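PDB 6B10: putative peptidyl-arginine deiminase family protein from Campylobacter jejuni subsp. jejuni serotype O:2, which probably catalyses the hydrolytic deimination of agmatine to N-carbamoylputrescine, a step in the biosynthesis of the polyamine putrescine. Local coordinates for residues T159-L164 with I191-N196; D249-P254 with A294-K299; A268-F273 with Y285-D290; N278-P283 with K299-H304. One frame throughout, in Å; residues are numbered along the deposited sequence.

Interaction 1 of 4, residues T159-L164 with I191-N196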
loop_
_atom_site.group_PDB
_atom_site.type_symbol
_atom_site.label_atom_id
_atom_site.label_comp_id
_atom_site.label_asym_id
_atom_site.label_seq_id
_atom_site.Cartn_x
_atom_site.Cartn_y
_atom_site.Cartn_z
ATOM N N THR A 159 5.043 8.700 7.829
ATOM C CA THR A 159 3.678 9.167 7.579
ATOM C C THR A 159 3.675 10.651 7.217
ATOM O O THR A 159 4.669 11.344 7.408
ATOM C CB THR A 159 2.756 8.912 8.799
ATOM O OG1 THR A 159 1.386 9.123 8.433
ATOM C CG2 THR A 159 3.119 9.816 9.970
ATOM N N SER A 160 2.555 11.123 6.686
ATOM C CA SER A 160 2.405 12.533 6.338
ATOM C C SER A 160 1.550 13.259 7.370
ATOM O O SER A 160 0.481 12.778 7.751
ATOM C CB SER A 160 1.777 12.675 4.952
ATOM O OG SER A 160 1.431 14.027 4.694
ATOM N N SER A 161 2.025 14.426 7.802
ATOM C CA SER A 161 1.277 15.296 8.715
ATOM C C SER A 161 -0.104 15.682 8.182
ATOM O O SER A 161 -1.034 15.904 8.954
ATOM C CB SER A 161 2.077 16.567 8.991
ATOM O OG SER A 161 3.315 16.255 9.603
ATOM N N HIS A 162 -0.230 15.758 6.862
ATOM C CA HIS A 162 -1.482 16.145 6.224
ATOM C C HIS A 162 -2.559 15.062 6.327
ATOM O O HIS A 162 -3.748 15.371 6.283
ATOM C CB HIS A 162 -1.230 16.509 4.756
ATOM C CG HIS A 162 -0.281 17.654 4.577
ATOM N ND1 HIS A 162 -0.706 18.954 4.398
ATOM C CD2 HIS A 162 1.074 17.697 4.565
ATOM C CE1 HIS A 162 0.345 19.747 4.276
ATOM N NE2 HIS A 162 1.436 19.009 4.375
ATOM N N CYS A 163 -2.149 13.802 6.470
ATOM C CA CYS A 163 -3.096 12.687 6.550
ATOM C C CYS A 163 -3.781 12.579 7.909
ATOM O O CYS A 163 -4.965 12.886 8.046
ATOM C CB CYS A 163 -2.395 11.360 6.244
ATOM S SG CYS A 163 -1.576 11.298 4.642
ATOM N N LEU A 164 -3.021 12.154 8.914
ATOM C CA LEU A 164 -3.593 11.648 10.163
ATOM C C LEU A 164 -4.132 12.743 11.078
ATOM O O LEU A 164 -5.037 12.495 11.874
ATOM C CB LEU A 164 -2.553 10.807 10.908
ATOM C CG LEU A 164 -2.024 9.599 10.127
ATOM C CD1 LEU A 164 -0.760 9.057 10.771
ATOM C CD2 LEU A 164 -3.084 8.514 10.015
ATOM N N ILE A 191 8.316 8.048 14.928
ATOM C CA ILE A 191 7.482 8.391 13.781
ATOM C C ILE A 191 8.082 9.590 13.068
ATOM O O ILE A 191 8.342 10.622 13.685
ATOM C CB ILE A 191 6.038 8.735 14.184
ATOM C CG1 ILE A 191 5.364 7.506 14.805
ATOM C CG2 ILE A 191 5.256 9.223 12.972
ATOM C CD1 ILE A 191 3.970 7.751 15.335
ATOM N N ILE A 192 8.292 9.441 11.766
ATOM C CA ILE A 192 8.747 10.524 10.912
ATOM C C ILE A 192 7.507 11.145 10.276
ATOM O O ILE A 192 6.821 10.508 9.466
ATOM C CB ILE A 192 9.718 10.013 9.838
ATOM C CG1 ILE A 192 10.966 9.441 10.509
ATOM C CG2 ILE A 192 10.110 11.126 8.879
ATOM C CD1 ILE A 192 11.809 8.567 9.614
ATOM N N TRP A 193 7.214 12.377 10.682
ATOM C CA TRP A 193 6.079 13.127 10.181
ATOM C C TRP A 193 6.540 14.030 9.050
ATOM O O TRP A 193 7.214 15.025 9.294
ATOM C CB TRP A 193 5.491 13.987 11.302
ATOM C CG TRP A 193 4.836 13.219 12.413
ATOM C CD1 TRP A 193 5.426 12.751 13.559
ATOM C CD2 TRP A 193 3.456 12.852 12.494
ATOM N NE1 TRP A 193 4.490 12.105 14.343
ATOM C CE2 TRP A 193 3.276 12.153 13.709
ATOM C CE3 TRP A 193 2.353 13.047 11.657
ATOM C CZ2 TRP A 193 2.037 11.652 14.103
ATOM C CZ3 TRP A 193 1.123 12.542 12.045
ATOM C CH2 TRP A 193 0.974 11.855 13.260
ATOM N N LEU A 194 6.190 13.688 7.813
ATOM C CA LEU A 194 6.585 14.502 6.663
ATOM C C LEU A 194 5.593 15.633 6.392
ATOM O O LEU A 194 4.406 15.387 6.183
ATOM C CB LEU A 194 6.723 13.651 5.401
ATOM C CG LEU A 194 7.944 12.749 5.268
ATOM C CD1 LEU A 194 7.889 12.082 3.904
ATOM C CD2 LEU A 194 9.255 13.504 5.430
ATOM N N GLU A 195 6.102 16.862 6.374
ATOM C CA GLU A 195 5.288 18.055 6.130
ATOM C C GLU A 195 5.073 18.296 4.640
ATOM O O GLU A 195 3.966 18.636 4.217
ATOM C CB GLU A 195 5.955 19.294 6.734
ATOM C CG GLU A 195 6.216 19.223 8.233
ATOM C CD GLU A 195 4.941 19.167 9.056
ATOM O OE1 GLU A 195 3.971 19.871 8.702
ATOM O OE2 GLU A 195 4.911 18.418 10.059
ATOM N N ASN A 196 6.130 18.104 3.852
ATOM C CA ASN A 196 6.154 18.540 2.453
ATOM C C ASN A 196 5.904 17.459 1.416
ATOM O O ASN A 196 5.998 16.262 1.694
ATOM C CB ASN A 196 7.501 19.194 2.150
ATOM C CG ASN A 196 7.681 20.509 2.876
ATOM O OD1 ASN A 196 7.053 21.503 2.527
ATOM N ND2 ASN A 196 8.545 20.526 3.881
HETATM O O HOH W 1 3.462 15.055 2.887
#
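Trp-193 lies beside Thr-159 at a parallel beta bridge, their side chains pointing the same way from the sheet. From its CB, which rests against Ser-161 OG at 3.6 Å, the indole runs back across the neighbouring strand. With chi2 near 90° its six-membered ring presents a face to Thr-159 CG2, which sits 4.0 Å from the ring centroid in a CH-pi contact and comes closest to CE3. Ile-191 CG2 lies over the same face, toward the rim. At the far end CH2 meets Leu-164 CD1 at 4.1 Å, the leucine crossing the indole at about a right angle; NE1 bonds to Asp-179, and Lys-175 makes a cation-pi contact with the ring. The pairing joins strands 156-160 and 190-194, parallel neighbours linked through helices in a beta-alpha-beta crossover, within one of the small mixed sheets of the alpha/beta propeller that characterises guanidine-modifying enzymes. Thr-159 N donates to Ile-192 O and Leu-194 N to Thr-159 O. At the strand end Ser-160 is the N-cap of helix 161-167, its OG accepting from His-162 N at 3.2 Å. Ser-161 N still bonds to Leu-194 O, while Ser-161 OG donates to Glu-195 OE2 at 2.7 Å, from above the carboxylate plane. His-162 NE2 reaches Glu-195 O at 2.6 Å, with the oxygen in the imidazole plane but the N-H bent to 136°.

Interaction 2 of 4, residues D249-P254 with A294-K299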
loop_
_atom_site.group_PDB
_atom_site.type_symbol
_atom_site.label_atom_id
_atom_site.label_comp_id
_atom_site.label_asym_id
_atom_site.label_seq_id
_atom_site.Cartn_x
_atom_site.Cartn_y
_atom_site.Cartn_z
ATOM N N ASP A 249 19.345 6.272 4.217
ATOM C CA ASP A 249 19.785 6.336 2.830
ATOM C C ASP A 249 18.573 6.638 1.945
ATOM O O ASP A 249 17.457 6.182 2.226
ATOM C CB ASP A 249 20.462 5.028 2.407
ATOM C CG ASP A 249 21.797 4.796 3.120
ATOM O OD1 ASP A 249 22.379 5.767 3.648
ATOM O OD2 ASP A 249 22.266 3.638 3.145
ATOM N N LEU A 250 18.786 7.433 0.906
ATOM C CA LEU A 250 17.699 7.877 0.040
ATOM C C LEU A 250 17.901 7.392 -1.381
ATOM O O LEU A 250 19.013 7.428 -1.895
ATOM C CB LEU A 250 17.587 9.398 0.048
ATOM C CG LEU A 250 17.322 10.041 1.410
ATOM C CD1 LEU A 250 17.303 11.553 1.271
ATOM C CD2 LEU A 250 16.021 9.547 2.030
ATOM N N LEU A 251 16.810 6.941 -1.998
ATOM C CA LEU A 251 16.793 6.502 -3.388
ATOM C C LEU A 251 15.682 7.279 -4.088
ATOM O O LEU A 251 14.559 7.330 -3.594
ATOM C CB LEU A 251 16.560 4.986 -3.457
ATOM C CG LEU A 251 16.623 4.275 -4.816
ATOM C CD1 LEU A 251 17.110 2.834 -4.666
ATOM C CD2 LEU A 251 15.268 4.289 -5.521
ATOM N N GLU A 252 15.987 7.897 -5.228
ATOM C CA GLU A 252 15.038 8.828 -5.850
ATOM C C GLU A 252 14.169 8.154 -6.896
ATOM O O GLU A 252 14.626 7.288 -7.644
ATOM C CB GLU A 252 15.775 10.022 -6.454
ATOM C CG GLU A 252 16.396 10.932 -5.406
ATOM C CD GLU A 252 17.043 12.178 -5.988
ATOM O OE1 GLU A 252 17.113 12.313 -7.229
ATOM O OE2 GLU A 252 17.473 13.035 -5.188
ATOM N N LEU A 253 12.910 8.562 -6.934
ATOM C CA LEU A 253 11.937 8.045 -7.885
ATOM C C LEU A 253 11.386 9.218 -8.680
ATOM O O LEU A 253 10.375 9.792 -8.298
ATOM C CB LEU A 253 10.800 7.337 -7.144
ATOM C CG LEU A 253 11.196 6.207 -6.194
ATOM C CD1 LEU A 253 9.998 5.778 -5.360
ATOM C CD2 LEU A 253 11.782 5.021 -6.958
ATOM N N PRO A 254 12.060 9.597 -9.784
ATOM C CA PRO A 254 11.611 10.762 -10.549
ATOM C C PRO A 254 10.260 10.530 -11.198
ATOM O O PRO A 254 10.077 9.548 -11.904
ATOM C CB PRO A 254 12.698 10.929 -11.618
ATOM C CG PRO A 254 13.336 9.581 -11.733
ATOM C CD PRO A 254 13.286 9.009 -10.352
ATOM N N ALA A 294 13.249 1.139 -12.211
ATOM C CA ALA A 294 13.392 -0.319 -12.123
ATOM C C ALA A 294 14.848 -0.742 -11.928
ATOM O O ALA A 294 15.134 -1.610 -11.108
ATOM C CB ALA A 294 12.811 -0.993 -13.356
ATOM N N LYS A 295 15.761 -0.137 -12.681
ATOM C CA LYS A 295 17.193 -0.434 -12.533
ATOM C C LYS A 295 17.704 0.015 -11.171
ATOM O O LYS A 295 18.436 -0.712 -10.502
ATOM C CB LYS A 295 18.011 0.228 -13.647
ATOM C CG LYS A 295 17.720 -0.356 -15.015
ATOM C CD LYS A 295 18.663 0.164 -16.089
ATOM C CE LYS A 295 18.478 1.644 -16.328
ATOM N NZ LYS A 295 19.001 2.032 -17.671
ATOM N N ARG A 296 17.287 1.208 -10.760
ATOM C CA ARG A 296 17.693 1.783 -9.482
ATOM C C ARG A 296 17.215 0.925 -8.305
ATOM O O ARG A 296 18.019 0.540 -7.442
ATOM C CB ARG A 296 17.142 3.206 -9.366
ATOM C CG ARG A 296 17.913 4.131 -8.448
ATOM C CD ARG A 296 17.401 5.564 -8.591
ATOM N NE ARG A 296 18.061 6.288 -9.675
ATOM C CZ ARG A 296 17.693 7.483 -10.134
ATOM N NH1 ARG A 296 16.636 8.118 -9.636
ATOM N NH2 ARG A 296 18.389 8.044 -11.109
ATOM N N LEU A 297 15.923 0.602 -8.284
ATOM C CA LEU A 297 15.366 -0.227 -7.219
ATOM C C LEU A 297 15.952 -1.643 -7.230
ATOM O O LEU A 297 16.213 -2.223 -6.176
ATOM C CB LEU A 297 13.844 -0.298 -7.334
ATOM C CG LEU A 297 13.048 0.949 -6.936
ATOM C CD1 LEU A 297 11.621 0.854 -7.451
ATOM C CD2 LEU A 297 13.047 1.131 -5.430
ATOM N N SER A 298 16.143 -2.185 -8.431
ATOM C CA SER A 298 16.689 -3.522 -8.623
ATOM C C SER A 298 18.103 -3.655 -8.046
ATOM O O SER A 298 18.402 -4.600 -7.308
ATOM C CB SER A 298 16.685 -3.861 -10.122
ATOM O OG SER A 298 17.238 -5.131 -10.372
ATOM N N LYS A 299 18.968 -2.706 -8.373
ATOM C CA LYS A 299 20.326 -2.693 -7.830
ATOM C C LYS A 299 20.332 -2.595 -6.303
ATOM O O LYS A 299 21.136 -3.249 -5.639
ATOM C CB LYS A 299 21.130 -1.539 -8.428
ATOM C CG LYS A 299 22.626 -1.809 -8.488
ATOM C CD LYS A 299 23.380 -0.774 -9.314
ATOM C CE LYS A 299 22.790 -0.614 -10.707
ATOM N NZ LYS A 299 23.792 -0.143 -11.708
HETATM O O HOH W 2 16.656 11.275 -9.777
#
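Leu-251 and Arg-296 slide past each other in opposite directions, and the apolar part of the contact starts there. Leu-251 CG lies 3.9 Å from Arg-296 CG, the aliphatic base of the arginine serving as a hydrophobic surface, and Leu-251 CD1 also reaches the backbone oxygen of Arg-296. The other branch, CD2, touches Leu-297 CD2 at 3.9 Å. CD1 of Leu-297 meets Leu-253 CD2 at 4.2 Å, the end of Leu-253 leaning toward the helix. Both leucine pairs cross at about a right angle; with one methyl on each, Leu-297 bridges Leu-251 and Leu-253.

The polar part is carried by the tip of Arg-296. The chain leaves the helix with CG anti to the backbone N and bends at chi3 (-87°), which turns NE off the extended line. NH1 donates to Glu-252 O at 2.9 Å in a fairly straight bond (162°); the oxygen lies in the guanidinium plane, whereas the nitrogen stands well above the plane of the carbonyl. Pro-254 CD packs against the same NH1 at 3.5 Å. A water accepts from NH1 and donates to Glu-252 OE1 at 2.8 Å, linking the two opposite charges indirectly, while OE2 of that glutamate is salt-bridged to Lys-240.

Strand 249-254 and helix 289-300 run nearly antiparallel here, their local axes 9.2 Å apart. The strand is outermost in its sheet and pairs in parallel with strand 219-224, and Leu-297 also touches Leu-280 and Val-282 of strand 279-284, so the helix packs against strands of two sheets.

Interaction 3 of 4, residues A268-F273 with Y285-D290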
loop_
_atom_site.group_PDB
_atom_site.type_symbol
_atom_site.label_atom_id
_atom_site.label_comp_id
_atom_site.label_asym_id
_atom_site.label_seq_id
_atom_site.Cartn_x
_atom_site.Cartn_y
_atom_site.Cartn_z
ATOM N N ALA A 268 0.512 9.982 -11.299
ATOM C CA ALA A 268 1.413 8.867 -11.557
ATOM C C ALA A 268 2.604 8.957 -10.612
ATOM O O ALA A 268 3.261 9.990 -10.542
ATOM C CB ALA A 268 1.877 8.886 -13.003
ATOM N N THR A 269 2.862 7.876 -9.881
ATOM C CA THR A 269 3.937 7.832 -8.896
ATOM C C THR A 269 4.546 6.434 -8.837
ATOM O O THR A 269 3.827 5.432 -8.871
ATOM C CB THR A 269 3.440 8.248 -7.492
ATOM O OG1 THR A 269 4.459 7.990 -6.514
ATOM C CG2 THR A 269 2.165 7.493 -7.101
ATOM N N TYR A 270 5.873 6.375 -8.752
ATOM C CA TYR A 270 6.575 5.099 -8.686
ATOM C C TYR A 270 6.676 4.570 -7.259
ATOM O O TYR A 270 7.071 3.417 -7.044
ATOM C CB TYR A 270 7.958 5.202 -9.342
ATOM C CG TYR A 270 7.907 5.447 -10.848
ATOM C CD1 TYR A 270 7.448 4.461 -11.715
ATOM C CD2 TYR A 270 8.334 6.660 -11.400
ATOM C CE1 TYR A 270 7.403 4.669 -13.087
ATOM C CE2 TYR A 270 8.289 6.885 -12.770
ATOM C CZ TYR A 270 7.825 5.890 -13.614
ATOM O OH TYR A 270 7.787 6.115 -14.980
ATOM N N ALA A 271 6.302 5.396 -6.281
ATOM C CA ALA A 271 6.329 4.983 -4.874
ATOM C C ALA A 271 5.220 3.974 -4.523
ATOM O O ALA A 271 5.312 3.272 -3.515
ATOM C CB ALA A 271 6.245 6.202 -3.960
ATOM N N ASN A 272 4.192 3.882 -5.361
ATOM C CA ASN A 272 3.068 2.970 -5.116
ATOM C C ASN A 272 3.359 1.532 -5.582
ATOM O O ASN A 272 2.496 0.865 -6.169
ATOM C CB ASN A 272 1.814 3.516 -5.805
ATOM C CG ASN A 272 0.559 3.318 -4.982
ATOM O OD1 ASN A 272 -0.338 2.580 -5.372
ATOM N ND2 ASN A 272 0.487 3.986 -3.843
ATOM N N PHE A 273 4.578 1.061 -5.316
ATOM C CA PHE A 273 4.954 -0.326 -5.571
ATOM C C PHE A 273 4.454 -1.236 -4.451
ATOM O O PHE A 273 3.920 -0.762 -3.448
ATOM C CB PHE A 273 6.477 -0.480 -5.767
ATOM C CG PHE A 273 7.330 0.232 -4.739
ATOM C CD1 PHE A 273 7.235 -0.066 -3.377
ATOM C CD2 PHE A 273 8.279 1.164 -5.143
ATOM C CE1 PHE A 273 8.043 0.577 -2.449
ATOM C CE2 PHE A 273 9.088 1.807 -4.216
ATOM C CZ PHE A 273 8.973 1.509 -2.868
ATOM N N TYR A 285 4.370 3.381 -16.350
ATOM C CA TYR A 285 3.445 4.348 -16.958
ATOM C C TYR A 285 3.773 4.641 -18.433
ATOM O O TYR A 285 3.239 5.590 -19.023
ATOM C CB TYR A 285 3.455 5.637 -16.136
ATOM C CG TYR A 285 3.059 5.435 -14.683
ATOM C CD1 TYR A 285 1.752 5.079 -14.338
ATOM C CD2 TYR A 285 3.986 5.610 -13.649
ATOM C CE1 TYR A 285 1.381 4.887 -13.013
ATOM C CE2 TYR A 285 3.624 5.424 -12.318
ATOM C CZ TYR A 285 2.320 5.069 -12.002
ATOM O OH TYR A 285 1.949 4.888 -10.679
ATOM N N LYS A 286 4.636 3.814 -19.018
ATOM C CA LYS A 286 5.115 3.980 -20.399
ATOM C C LYS A 286 5.853 5.311 -20.587
ATOM O O LYS A 286 5.559 6.096 -21.492
ATOM C CB LYS A 286 3.974 3.807 -21.412
ATOM C CG LYS A 286 3.202 2.497 -21.273
ATOM C CD LYS A 286 4.109 1.281 -21.411
ATOM C CE LYS A 286 3.337 -0.031 -21.397
ATOM N NZ LYS A 286 2.357 -0.151 -22.512
ATOM N N ASP A 287 6.826 5.523 -19.710
ATOM C CA ASP A 287 7.666 6.709 -19.688
ATOM C C ASP A 287 9.083 6.211 -19.478
ATOM O O ASP A 287 9.281 5.156 -18.882
ATOM C CB ASP A 287 7.228 7.624 -18.537
ATOM C CG ASP A 287 8.064 8.887 -18.419
ATOM O OD1 ASP A 287 9.217 8.820 -17.935
ATOM O OD2 ASP A 287 7.550 9.960 -18.773
ATOM N N LYS A 288 10.066 6.963 -19.961
ATOM C CA LYS A 288 11.477 6.565 -19.844
ATOM C C LYS A 288 11.910 6.316 -18.399
ATOM O O LYS A 288 12.868 5.581 -18.155
ATOM C CB LYS A 288 12.404 7.604 -20.491
ATOM C CG LYS A 288 12.377 8.982 -19.851
ATOM C CD LYS A 288 13.450 9.881 -20.451
ATOM C CE LYS A 288 13.292 11.326 -20.007
ATOM N NZ LYS A 288 13.492 11.468 -18.541
ATOM N N ASN A 289 11.215 6.933 -17.447
ATOM C CA ASN A 289 11.547 6.758 -16.040
ATOM C C ASN A 289 11.189 5.385 -15.479
ATOM O O ASN A 289 11.723 5.004 -14.445
ATOM C CB ASN A 289 10.919 7.870 -15.196
ATOM C CG ASN A 289 11.568 9.221 -15.436
ATOM O OD1 ASN A 289 12.561 9.332 -16.147
ATOM N ND2 ASN A 289 11.008 10.253 -14.845
ATOM N N ASP A 290 10.300 4.653 -16.161
ATOM C CA ASP A 290 10.011 3.253 -15.830
ATOM C C ASP A 290 11.315 2.477 -15.714
ATOM O O ASP A 290 11.555 1.761 -14.735
ATOM C CB ASP A 290 9.172 2.570 -16.922
ATOM C CG ASP A 290 7.739 3.083 -17.008
ATOM O OD1 ASP A 290 7.299 3.916 -16.195
ATOM O OD2 ASP A 290 7.038 2.654 -17.940
#
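Tyr-270 reaches into the capping box of Asp-287 and Asp-290 at the N-terminal end of helix 289-300, while Tyr-285, just ahead of that box, reaches back to the loop 268-273. The two tyrosines slide past each other in opposite directions, and each hydroxyl bonds to the segment from which the other ring comes. Their planes are 54° apart, an oblique pairing in which Tyr-270 CE1 lies 3.6 Å from Tyr-285 CD2.

Tyr-285 has Ala-268 on one face: CB stands over the ring centre, 3.7 Å from the centroid. Its OH donates to Thr-269 O at 2.7 Å, approaching from above the carbonyl plane, and has a second partner in Ser-320 OG. Thr-269 itself shapes the loop through an ST turn, OG1 accepting from Ala-271 N as well as bonding to Thr-210 O.

Within the box Asp-287 OD1 takes the amide of Asn-289 at 2.8 Å with its anti lone pair. Its CG is anti to the backbone N (chi1 179°), beside the carbonyl carbon and on the side of the amides that follow. The reciprocal bond, Asp-287 N to Asp-290 OD2, is weak, as is that from Lys-286 N to the same oxygen; this buried carboxylate thus gathers the backbone amides of the preceding turn, which probably favours its charged form. Asn-289 CB packs on Tyr-270 CE2 at 3.7 Å, the two side chains crossing at about a right angle.

Asp-290 OD1 is gripped from opposite faces of its plane, by Tyr-285 N at 3.0 Å on the syn side and by Tyr-270 OH at 2.6 Å on the anti side.

Interaction 4 of 4, residues N278-P283 with K299-H304. With PO4 (phosphate ion), chain D.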
loop_
_atom_site.group_PDB
_atom_site.type_symbol
_atom_site.label_atom_id
_atom_site.label_comp_id
_atom_site.label_asym_id
_atom_site.label_seq_id
_atom_site.Cartn_x
_atom_site.Cartn_y
_atom_site.Cartn_z
ATOM N N ASN A 278 9.901 -12.523 -2.634
ATOM C CA ASN A 278 10.967 -12.553 -3.636
ATOM C C ASN A 278 10.820 -11.551 -4.781
ATOM O O ASN A 278 11.557 -11.619 -5.757
ATOM C CB ASN A 278 11.137 -13.969 -4.211
ATOM C CG ASN A 278 11.465 -14.984 -3.146
ATOM O OD1 ASN A 278 10.671 -15.875 -2.858
ATOM N ND2 ASN A 278 12.624 -14.832 -2.531
ATOM N N ALA A 279 9.910 -10.594 -4.650
ATOM C CA ALA A 279 9.706 -9.630 -5.712
ATOM C C ALA A 279 9.171 -8.298 -5.227
ATOM O O ALA A 279 8.596 -8.181 -4.141
ATOM C CB ALA A 279 8.782 -10.211 -6.772
ATOM N N LEU A 280 9.403 -7.290 -6.060
ATOM C CA LEU A 280 8.879 -5.956 -5.870
ATOM C C LEU A 280 8.168 -5.573 -7.157
ATOM O O LEU A 280 8.788 -5.485 -8.213
ATOM C CB LEU A 280 10.011 -4.971 -5.579
ATOM C CG LEU A 280 9.587 -3.499 -5.504
ATOM C CD1 LEU A 280 8.581 -3.264 -4.389
ATOM C CD2 LEU A 280 10.799 -2.605 -5.326
ATOM N N ILE A 281 6.866 -5.348 -7.069
ATOM C CA ILE A 281 6.073 -5.045 -8.249
ATOM C C ILE A 281 5.934 -3.533 -8.342
ATOM O O ILE A 281 5.371 -2.900 -7.455
ATOM C CB ILE A 281 4.676 -5.709 -8.197
ATOM C CG1 ILE A 281 4.772 -7.170 -7.739
ATOM C CG2 ILE A 281 3.995 -5.610 -9.558
ATOM C CD1 ILE A 281 5.673 -8.052 -8.574
ATOM N N VAL A 282 6.456 -2.957 -9.420
ATOM C CA VAL A 282 6.502 -1.494 -9.562
ATOM C C VAL A 282 5.556 -1.026 -10.664
ATOM O O VAL A 282 5.433 -1.684 -11.693
ATOM C CB VAL A 282 7.945 -0.979 -9.829
ATOM C CG1 VAL A 282 8.868 -1.368 -8.687
ATOM C CG2 VAL A 282 8.518 -1.511 -11.138
ATOM N N PRO A 283 4.881 0.113 -10.453
ATOM C CA PRO A 283 4.035 0.634 -11.516
ATOM C C PRO A 283 4.866 1.191 -12.672
ATOM O O PRO A 283 5.858 1.891 -12.443
ATOM C CB PRO A 283 3.231 1.747 -10.832
ATOM C CG PRO A 283 4.006 2.125 -9.620
ATOM C CD PRO A 283 4.874 0.962 -9.249
ATOM N N LYS A 299 18.968 -2.706 -8.373
ATOM C CA LYS A 299 20.326 -2.693 -7.830
ATOM C C LYS A 299 20.332 -2.595 -6.303
ATOM O O LYS A 299 21.136 -3.249 -5.639
ATOM C CB LYS A 299 21.130 -1.539 -8.428
ATOM C CG LYS A 299 22.626 -1.809 -8.488
ATOM C CD LYS A 299 23.380 -0.774 -9.314
ATOM C CE LYS A 299 22.790 -0.614 -10.707
ATOM N NZ LYS A 299 23.792 -0.143 -11.708
ATOM N N ALA A 300 19.424 -1.788 -5.757
ATOM C CA ALA A 300 19.326 -1.575 -4.311
ATOM C C ALA A 300 18.671 -2.735 -3.570
ATOM O O ALA A 300 18.734 -2.796 -2.344
ATOM C CB ALA A 300 18.568 -0.284 -4.019
ATOM N N LEU A 301 18.032 -3.643 -4.304
ATOM C CA LEU A 301 17.376 -4.801 -3.718
ATOM C C LEU A 301 17.871 -6.105 -4.364
ATOM O O LEU A 301 17.130 -6.764 -5.101
ATOM C CB LEU A 301 15.866 -4.647 -3.874
ATOM C CG LEU A 301 15.275 -3.410 -3.195
ATOM C CD1 LEU A 301 13.874 -3.154 -3.716
ATOM C CD2 LEU A 301 15.262 -3.578 -1.684
ATOM N N PRO A 302 19.115 -6.511 -4.047
ATOM C CA PRO A 302 19.785 -7.611 -4.757
ATOM C C PRO A 302 19.140 -8.993 -4.665
ATOM O O PRO A 302 19.554 -9.884 -5.391
ATOM C CB PRO A 302 21.180 -7.661 -4.102
ATOM C CG PRO A 302 21.340 -6.373 -3.381
ATOM C CD PRO A 302 19.957 -5.988 -2.957
ATOM N N ASN A 303 18.170 -9.180 -3.774
ATOM C CA ASN A 303 17.495 -10.466 -3.612
ATOM C C ASN A 303 16.020 -10.419 -3.995
ATOM O O ASN A 303 15.243 -11.274 -3.593
ATOM C CB ASN A 303 17.644 -10.961 -2.166
ATOM C CG ASN A 303 19.093 -11.096 -1.745
ATOM O OD1 ASN A 303 19.522 -10.483 -0.780
ATOM N ND2 ASN A 303 19.856 -11.887 -2.481
ATOM N N HIS A 304 15.642 -9.420 -4.779
ATOM C CA HIS A 304 14.279 -9.296 -5.271
ATOM C C HIS A 304 14.286 -9.211 -6.787
ATOM O O HIS A 304 15.206 -8.664 -7.378
ATOM C CB HIS A 304 13.619 -8.040 -4.703
ATOM C CG HIS A 304 13.112 -8.203 -3.307
ATOM N ND1 HIS A 304 13.909 -8.018 -2.201
ATOM C CD2 HIS A 304 11.884 -8.534 -2.838
ATOM C CE1 HIS A 304 13.194 -8.224 -1.108
ATOM N NE2 HIS A 304 11.963 -8.539 -1.466
HETATM P P PO4 D . 16.975 -7.387 -0.533
HETATM O O1 PO4 D . 16.936 -5.973 -0.003
HETATM O O2 PO4 D . 16.601 -7.421 -1.995
HETATM O O3 PO4 D . 16.003 -8.217 0.273
HETATM O O4 PO4 D . 18.358 -7.977 -0.363
HETATM O O HOH W 3 14.058 -13.311 -5.995
#
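His-304 turns the CD2 corner of its ring to the start of strand 279-284, where CD2 comes within 3.4 Å of Ala-279 N. The imidazole is set by chi1 of -80°, which keeps CG beside the backbone N, and by chi2 of 86°, which stands the ring across the CA-CB bond. ND1 is thereby directed to the far side, where it donates to O2 of a phosphate ion at 2.8 Å, almost straight (171°) and with the oxygen near the ring plane. The same O2 accepts from Asn-303 N at 3.0 Å, so one phosphate oxygen is held by a side chain and a backbone amide together. The anion, probably from the crystallisation liquor, could favour a protonated imidazole. Phe-275 meets the histidine ring edge-to-face.

This contact lies within the beta-alpha-beta unit of strand 279-284, helix 289-300 and strand 305-310. A type I turn from Leu-301 to His-304 takes the chain off the helix end, with His-304 N bonded to Leu-301 O, and delivers it into the last strand, which pairs in parallel with the first.

Deeper in, Leu-280 and Leu-301 cross at about a right angle. Leu-280, with CG anti to its backbone N, reaches toward the residues that follow the helix, where its CD2 meets Leu-301 CD1 closely at 3.5 Å; both side chains also touch Phe-275. At the outer end a water donates to Asn-278 O at 3.0 Å and, weakly, to Asn-303 O at 3.4 Å.

How the interactions relate
Interactions 2, 3 and 4 all use helix 289-300: interaction 3 its start, interaction 2 its flank and interaction 4 its end. They touch one another, through Leu-253 against Ala-271 between interactions 2 and 3, Leu-297 against Val-282 between interactions 2 and 4, and Phe-273 against Leu-280 between interactions 3 and 4. Interaction 1 stands apart, in the sheet of strands 156-160 and 190-194, its centre about 22 to 26 Å from the centres of the others. Interactions 1 and 3 are buried, yet the first depends on parallel strand pairing and the third on tyrosine hydroxyls and a capping carboxylate. Interactions 2 and 4 are partly buried, each combining leucine contacts with a polar side chain and water.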